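Local coordinates for protein Alpha/beta hydrolase (Pseudomonas aeruginosa PAO1, PDB 4R1D) that probably hydrolyses lipids as a calcium-binding alpha/beta-hydrolase lipase of the H2 type VI secretion system, blocked by the immunity protein Tli4, at residues T60-N64 / Y209-Q213; H293-Y298 / R308-T314; Y332-R336 / N487-A491. All coordinates share one frame; numbering follows the deposited sequence.

Contact 1 (T60-N64 / Y209-Q213)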
# COMPACT_ATOMS: atom_id res chain seq x y z
N THR A 60 -5.03 0.02 4.31
CA THR A 60 -4.81 -1.23 5.03
C THR A 60 -3.42 -1.25 5.65
O THR A 60 -2.44 -0.91 5.00
CB THR A 60 -4.99 -2.46 4.09
OG1 THR A 60 -6.31 -2.45 3.52
CG2 THR A 60 -4.75 -3.79 4.83
N ASN A 61 -3.35 -1.64 6.92
CA ASN A 61 -2.07 -1.81 7.61
C ASN A 61 -1.23 -2.90 6.99
O ASN A 61 -1.76 -3.94 6.60
CB ASN A 61 -2.33 -2.18 9.07
CG ASN A 61 -3.17 -1.14 9.80
OD1 ASN A 61 -2.98 0.07 9.61
ND2 ASN A 61 -4.09 -1.60 10.64
N LEU A 62 0.09 -2.70 6.94
CA LEU A 62 0.99 -3.68 6.34
C LEU A 62 2.18 -3.96 7.24
O LEU A 62 2.64 -3.07 7.97
CB LEU A 62 1.55 -3.18 5.00
CG LEU A 62 0.53 -2.69 3.98
CD1 LEU A 62 1.26 -2.07 2.79
CD2 LEU A 62 -0.38 -3.83 3.53
N ARG A 63 2.67 -5.18 7.16
CA ARG A 63 3.90 -5.55 7.84
C ARG A 63 4.81 -6.24 6.85
O ARG A 63 4.35 -6.75 5.83
CB ARG A 63 3.59 -6.48 9.02
CG ARG A 63 2.96 -7.80 8.59
CD ARG A 63 2.49 -8.59 9.81
NE ARG A 63 1.93 -9.88 9.41
CZ ARG A 63 0.99 -10.52 10.08
NH1 ARG A 63 0.47 -9.97 11.18
NH2 ARG A 63 0.54 -11.68 9.65
N ASN A 64 6.10 -6.26 7.14
CA ASN A 64 7.05 -6.96 6.27
C ASN A 64 6.71 -8.45 6.28
O ASN A 64 6.51 -9.04 7.33
CB ASN A 64 8.49 -6.70 6.72
CG ASN A 64 9.53 -7.42 5.86
OD1 ASN A 64 9.76 -8.62 6.04
ND2 ASN A 64 10.18 -6.69 4.93
N TYR A 209 -6.40 -5.27 2.23
CA TYR A 209 -5.61 -5.84 1.14
C TYR A 209 -4.30 -5.09 0.93
O TYR A 209 -4.14 -3.95 1.36
CB TYR A 209 -6.43 -5.90 -0.15
CG TYR A 209 -6.82 -4.53 -0.67
CD1 TYR A 209 -8.02 -3.94 -0.30
CD2 TYR A 209 -6.00 -3.84 -1.54
CE1 TYR A 209 -8.38 -2.69 -0.76
CE2 TYR A 209 -6.35 -2.58 -2.02
CZ TYR A 209 -7.54 -2.02 -1.62
OH TYR A 209 -7.89 -0.77 -2.10
N ASN A 210 -3.37 -5.75 0.27
CA ASN A 210 -2.07 -5.19 0.01
C ASN A 210 -2.20 -4.18 -1.13
O ASN A 210 -2.18 -4.56 -2.30
CB ASN A 210 -1.09 -6.31 -0.35
CG ASN A 210 0.25 -5.81 -0.83
OD1 ASN A 210 0.53 -4.60 -0.82
ND2 ASN A 210 1.12 -6.74 -1.23
N TRP A 211 -2.38 -2.91 -0.77
CA TRP A 211 -2.66 -1.85 -1.75
C TRP A 211 -1.46 -1.50 -2.64
O TRP A 211 -1.61 -0.81 -3.64
CB TRP A 211 -3.22 -0.61 -1.04
CG TRP A 211 -2.38 -0.15 0.11
CD1 TRP A 211 -2.54 -0.48 1.44
CD2 TRP A 211 -1.23 0.69 0.04
NE1 TRP A 211 -1.56 0.13 2.19
CE2 TRP A 211 -0.75 0.85 1.36
CE3 TRP A 211 -0.57 1.35 -1.01
CZ2 TRP A 211 0.38 1.63 1.65
CZ3 TRP A 211 0.55 2.12 -0.71
CH2 TRP A 211 1.02 2.25 0.61
N LEU A 212 -0.27 -1.99 -2.29
CA LEU A 212 0.90 -1.76 -3.14
C LEU A 212 0.89 -2.62 -4.40
O LEU A 212 1.42 -2.24 -5.45
CB LEU A 212 2.19 -2.01 -2.36
CG LEU A 212 2.50 -0.94 -1.32
CD1 LEU A 212 3.51 -1.46 -0.32
CD2 LEU A 212 3.05 0.31 -2.05
N GLN A 213 0.30 -3.81 -4.30
CA GLN A 213 0.29 -4.70 -5.43
C GLN A 213 -0.85 -4.31 -6.36
O GLN A 213 -1.70 -3.50 -6.00
CB GLN A 213 0.08 -6.14 -4.96
CG GLN A 213 -1.37 -6.45 -4.61
CD GLN A 213 -1.52 -7.80 -3.95
OE1 GLN A 213 -0.58 -8.61 -3.93
NE2 GLN A 213 -2.71 -8.06 -3.40
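Thr60 holds the loop of residues 209-213 with both of its oxygens. Its carbonyl O takes the indole N-H of Trp211, with NE1 3.1 Å from Thr60 O. The nitrogen lies in the carbonyl plane on a lone pair and the oxygen sits in the plane of the indole, although the N-H is bent, 141° at the hydrogen. The hydroxyl OG1 of Thr60 accepts the backbone N-H of Tyr209 at an equal 3.1 Å, and more nearly straight (161°). Rotation about chi1 (-59°) swings OG1 away from the carbonyl carbon of Thr60 and brings the methyl CG2 within 3.4 Å of Tyr209 N, so a beta-branched hydroxyl residue both bonds and packs here.

Leu62 adds the greasy half. Its CD1 stands 3.3 Å above the Trp211 ring plane, displaced toward the rim, and meets Leu212 CD1 at 3.9 Å. Leu212 CG lies above the same face of the indole, also displaced toward the rim.

In the alpha/beta-hydrolase core, strands 48-54 and 201-206 are parallel neighbours. The two segments belong to the chain that follows their carboxyl ends, and 62-64 is also the middle strand of a small antiparallel sheet.

A second shell sets the loop's shape. Residues 210-213 form a type I turn, closed by Gln213 N to Asn210 O at 3.3 Å. Asn210 reinforces it as an Asx turn, since its short amide side chain can place OD1 3.1 Å from Leu212 N, while its ND2 bonds to the carbonyl of Ala108. The side chain of Tyr209 leaves the backbone on the side away from residues 60-64, and its hydroxyl bonds to Pro55 O. Further out, Trp72 packs edge-to-face with Trp211, and Val111 touches both Leu62 and Leu212.

Contact 2 (H293-Y298 / R308-T314)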
# COMPACT_ATOMS: atom_id res chain seq x y z
N HIS A 293 1.05 14.63 -6.86
CA HIS A 293 1.82 14.03 -5.78
C HIS A 293 3.20 13.55 -6.22
O HIS A 293 4.17 13.76 -5.50
CB HIS A 293 1.02 12.92 -5.10
CG HIS A 293 -0.30 13.39 -4.57
ND1 HIS A 293 -1.35 12.55 -4.30
CD2 HIS A 293 -0.73 14.64 -4.29
CE1 HIS A 293 -2.37 13.26 -3.85
NE2 HIS A 293 -2.03 14.53 -3.84
N MET A 294 3.28 12.94 -7.40
CA MET A 294 4.55 12.46 -7.91
C MET A 294 5.49 13.59 -8.31
O MET A 294 6.70 13.44 -8.26
CB MET A 294 4.34 11.50 -9.09
CG MET A 294 3.72 10.17 -8.67
SD MET A 294 3.63 8.98 -10.01
CE MET A 294 5.36 8.53 -10.11
N ARG A 295 4.94 14.74 -8.70
CA ARG A 295 5.80 15.86 -9.08
C ARG A 295 6.07 16.85 -7.94
O ARG A 295 7.07 17.58 -7.99
CB ARG A 295 5.24 16.58 -10.32
CG ARG A 295 5.24 15.76 -11.61
CD ARG A 295 6.63 15.30 -11.97
NE ARG A 295 7.54 16.44 -12.10
CZ ARG A 295 7.73 17.12 -13.23
NH1 ARG A 295 7.06 16.78 -14.33
NH2 ARG A 295 8.59 18.13 -13.27
N CYS A 296 5.21 16.88 -6.92
CA CYS A 296 5.31 17.91 -5.88
C CYS A 296 5.37 17.41 -4.44
O CYS A 296 5.59 18.21 -3.53
CB CYS A 296 4.11 18.87 -5.95
SG CYS A 296 3.78 19.60 -7.56
N GLY A 297 5.12 16.12 -4.23
CA GLY A 297 4.90 15.60 -2.88
C GLY A 297 3.46 15.77 -2.45
O GLY A 297 2.69 16.49 -3.08
N TYR A 298 3.06 15.09 -1.38
CA TYR A 298 1.75 15.33 -0.80
C TYR A 298 1.74 16.68 -0.08
O TYR A 298 2.78 17.16 0.36
CB TYR A 298 1.38 14.22 0.19
CG TYR A 298 0.96 12.95 -0.50
CD1 TYR A 298 1.89 12.15 -1.17
CD2 TYR A 298 -0.37 12.56 -0.50
CE1 TYR A 298 1.49 10.99 -1.81
CE2 TYR A 298 -0.77 11.41 -1.14
CZ TYR A 298 0.15 10.63 -1.79
OH TYR A 298 -0.27 9.49 -2.43
N ARG A 308 6.94 14.05 0.93
CA ARG A 308 6.73 15.49 1.00
C ARG A 308 7.34 16.23 -0.19
O ARG A 308 7.29 17.46 -0.25
CB ARG A 308 7.33 16.04 2.28
CG ARG A 308 6.67 15.51 3.52
CD ARG A 308 5.20 15.87 3.53
NE ARG A 308 4.60 15.50 4.80
CZ ARG A 308 3.30 15.59 5.06
NH1 ARG A 308 2.47 16.05 4.13
NH2 ARG A 308 2.84 15.22 6.25
N ASN A 309 7.92 15.49 -1.11
CA ASN A 309 8.37 16.06 -2.38
C ASN A 309 8.34 14.99 -3.46
O ASN A 309 8.01 13.81 -3.20
CB ASN A 309 9.76 16.72 -2.26
CG ASN A 309 10.85 15.75 -1.80
OD1 ASN A 309 10.86 14.59 -2.19
ND2 ASN A 309 11.77 16.24 -0.98
N ALA A 310 8.65 15.39 -4.68
CA ALA A 310 8.60 14.51 -5.83
C ALA A 310 9.38 13.21 -5.62
O ALA A 310 8.87 12.12 -5.88
CB ALA A 310 9.13 15.23 -7.06
N GLY A 311 10.63 13.34 -5.18
CA GLY A 311 11.52 12.19 -5.09
C GLY A 311 11.00 11.16 -4.10
O GLY A 311 11.13 9.96 -4.33
N GLU A 312 10.44 11.63 -2.99
CA GLU A 312 9.93 10.71 -1.96
C GLU A 312 8.73 9.93 -2.46
O GLU A 312 8.64 8.72 -2.30
CB GLU A 312 9.59 11.48 -0.69
CG GLU A 312 10.85 11.97 0.01
CD GLU A 312 10.59 12.71 1.32
OE1 GLU A 312 9.42 12.92 1.68
OE2 GLU A 312 11.58 13.10 1.96
N VAL A 313 7.79 10.63 -3.08
CA VAL A 313 6.59 9.96 -3.56
C VAL A 313 6.93 9.05 -4.72
O VAL A 313 6.48 7.91 -4.78
CB VAL A 313 5.53 10.97 -4.02
CG1 VAL A 313 4.33 10.23 -4.61
CG2 VAL A 313 5.11 11.85 -2.86
N THR A 314 7.73 9.57 -5.65
CA THR A 314 8.05 8.83 -6.85
C THR A 314 8.80 7.53 -6.54
O THR A 314 8.56 6.52 -7.18
CB THR A 314 8.87 9.71 -7.81
OG1 THR A 314 8.03 10.79 -8.27
CG2 THR A 314 9.35 8.91 -9.01
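The hydroxyl OG1 of Thr314 sits between two carbonyl oxygens, 3.0 Å from Met294 O across the contact and 2.9 Å from Ala310 O one turn earlier in its own helix; its single proton could serve either. The chi1 rotation that sets OG1 anti to the carbonyl carbon of Thr314 places it there. Ala310 suits the tight approach, its CB only 3.2 Å from Met294 O and almost as near Arg295 O. Val313 fills the middle: both its methyls pack against His293 O, CG2 the closer, and CG2 meets the edge of the Tyr298 ring at CD1 (3.6 Å). Gly297, whose positive phi favours glycine, brings its CA within 3.5 Å of Asn309 CA, where a side chain would collide with the backbone. Asn309 is the N-cap of helix 310-317, its OD1 accepting from Glu312 N at 3.1 Å; Glu312 OE1 accepts from Arg308 N, one residue before the cap, at 2.8 Å. Outside the segments, Asn464 ND2 donates to both Cys296 O and Arg308 O, tying the two helix ends together. Here two consecutive helices are joined by a loop: Gly297 ends helix 289-296 and Asn309 caps the start of helix 310-317.

Contact 3 (Y332-R336 / N487-A491)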
# COMPACT_ATOMS: atom_id res chain seq x y z
N TYR A 332 -10.69 8.41 -18.89
CA TYR A 332 -10.85 9.43 -17.87
C TYR A 332 -11.27 10.75 -18.52
O TYR A 332 -10.68 11.14 -19.52
CB TYR A 332 -9.49 9.61 -17.21
CG TYR A 332 -9.35 10.65 -16.13
CD1 TYR A 332 -9.63 10.34 -14.81
CD2 TYR A 332 -8.84 11.91 -16.42
CE1 TYR A 332 -9.44 11.27 -13.81
CE2 TYR A 332 -8.64 12.85 -15.43
CZ TYR A 332 -8.95 12.52 -14.12
OH TYR A 332 -8.76 13.45 -13.12
N ARG A 333 -12.28 11.41 -17.98
CA ARG A 333 -12.70 12.71 -18.49
C ARG A 333 -13.14 12.58 -19.96
O ARG A 333 -12.97 13.50 -20.76
CB ARG A 333 -11.55 13.72 -18.34
CG ARG A 333 -11.96 15.19 -18.36
CD ARG A 333 -10.85 16.04 -17.75
NE ARG A 333 -11.10 17.47 -17.89
CZ ARG A 333 -10.42 18.41 -17.25
NH1 ARG A 333 -9.45 18.09 -16.38
NH2 ARG A 333 -10.71 19.69 -17.46
N GLU A 334 -13.71 11.42 -20.28
CA GLU A 334 -14.18 11.12 -21.63
C GLU A 334 -13.09 11.39 -22.68
O GLU A 334 -13.38 11.82 -23.80
CB GLU A 334 -15.46 11.93 -21.95
CG GLU A 334 -16.66 11.62 -21.02
CD GLU A 334 -17.82 12.61 -21.18
OE1 GLU A 334 -17.57 13.83 -21.22
OE2 GLU A 334 -18.99 12.16 -21.25
N GLY A 335 -11.84 11.13 -22.31
CA GLY A 335 -10.72 11.26 -23.22
C GLY A 335 -10.16 12.67 -23.35
O GLY A 335 -9.18 12.89 -24.07
N ARG A 336 -10.75 13.63 -22.65
CA ARG A 336 -10.27 15.02 -22.75
C ARG A 336 -9.02 15.26 -21.90
O ARG A 336 -8.74 14.50 -20.97
CB ARG A 336 -11.37 16.01 -22.39
CG ARG A 336 -12.51 16.05 -23.40
CD ARG A 336 -13.52 17.14 -23.08
NE ARG A 336 -14.14 16.90 -21.78
CZ ARG A 336 -15.16 16.07 -21.58
NH1 ARG A 336 -15.70 15.43 -22.60
NH2 ARG A 336 -15.65 15.91 -20.36
N ASN A 487 -13.40 24.25 -21.34
CA ASN A 487 -14.23 23.57 -22.32
C ASN A 487 -15.60 23.34 -21.69
O ASN A 487 -15.70 22.79 -20.60
CB ASN A 487 -13.55 22.23 -22.66
CG ASN A 487 -14.29 21.43 -23.71
OD1 ASN A 487 -15.47 21.65 -23.97
ND2 ASN A 487 -13.59 20.46 -24.30
N PRO A 488 -16.66 23.80 -22.36
CA PRO A 488 -18.04 23.67 -21.86
C PRO A 488 -18.38 22.23 -21.50
O PRO A 488 -19.15 21.99 -20.57
CB PRO A 488 -18.88 24.12 -23.05
CG PRO A 488 -17.99 25.03 -23.83
CD PRO A 488 -16.60 24.51 -23.66
N LEU A 489 -17.83 21.28 -22.25
CA LEU A 489 -18.03 19.86 -21.96
C LEU A 489 -17.42 19.44 -20.63
O LEU A 489 -17.74 18.37 -20.12
CB LEU A 489 -17.43 19.01 -23.08
CG LEU A 489 -18.12 19.22 -24.43
CD1 LEU A 489 -17.27 18.70 -25.59
CD2 LEU A 489 -19.49 18.56 -24.40
N ASP A 490 -16.54 20.27 -20.08
CA ASP A 490 -15.86 19.92 -18.83
C ASP A 490 -16.60 20.38 -17.58
O ASP A 490 -16.15 20.12 -16.46
CB ASP A 490 -14.46 20.51 -18.80
CG ASP A 490 -13.42 19.59 -19.42
OD1 ASP A 490 -13.63 18.36 -19.46
OD2 ASP A 490 -12.39 20.13 -19.85
N ALA A 491 -17.71 21.09 -17.75
CA ALA A 491 -18.40 21.66 -16.60
C ALA A 491 -18.81 20.62 -15.53
O ALA A 491 -18.64 20.87 -14.33
CB ALA A 491 -19.62 22.49 -17.04
O HOH W 1 -19.45 16.41 -21.13
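Asp490 OD1 is gripped by two arginines, which reach it from opposite faces of the carboxylate plane. Arg336 NE lies 2.8 Å and Arg333 NE 3.1 Å from Asp490 OD1. Arg333 also engages the second oxygen, its NH2 lying 3.0 Å from Asp490 OD2, so its guanidinium meets the acid side-on, one nitrogen to each oxygen. The two planes are far from coplanar, 68° apart, and both bonds land from above the carboxylate.

The two arginines arrive by different shapes. Arg333 is stretched out, with CG roughly opposite its backbone N (chi1 -159°) and the chain extended to NE, which gives it the length to span the gap between the backbones. Arg336 instead folds at chi3 (-61°), turning its guanidinium edge to Asp490 on one side and to Glu334 on the other. There NH1 and NH2 converge end-on upon a single oxygen, Glu334 OE1, with NH1 at 2.8 Å. Arg333 O lies 3.5 Å above the centre of one face of the Arg336 group, while Leu489 CB covers the opposite face toward its rim. Gly335 suits the positive phi that turns the chain from Glu334 toward Arg336.

Just before the facing 3-10 segment, Asn487 makes an Asx turn, its OD1 accepting from Leu489 N at 2.9 Å. A water donates to Glu334 OE1 and, at 2.8 Å, to Leu489 O. Arg333 NH2 has a further partner in Asp442.

Acids and bases thus alternate through Glu334, Arg336, Asp490 and Arg333, a salt-bridge network that would favour a charged Asp490 and joins two loops by electrostatics rather than by hydrophobic burial.

How the contacts relate
The three contacts do not touch and follow one another in series along the chain. Contacts 1 and 2 are the nearest pair, with centres 20 Å apart and nearest atoms about 8 Å apart; contact 3 lies 27 Å from contact 2 and 34 Å from contact 1, centre to centre, and on the opposite side of the chain's centre from the latter. Their character also differs: contacts 1 and 2 are buried joints, whereas contact 3 is a partly buried ionic clasp between loops. All three lie away from the calcium site formed by Glu152, Asp156, Phe202 and Asp203, though strand 201-206, which carries two of those ligands, leads into the 209-213 loop of contact 1.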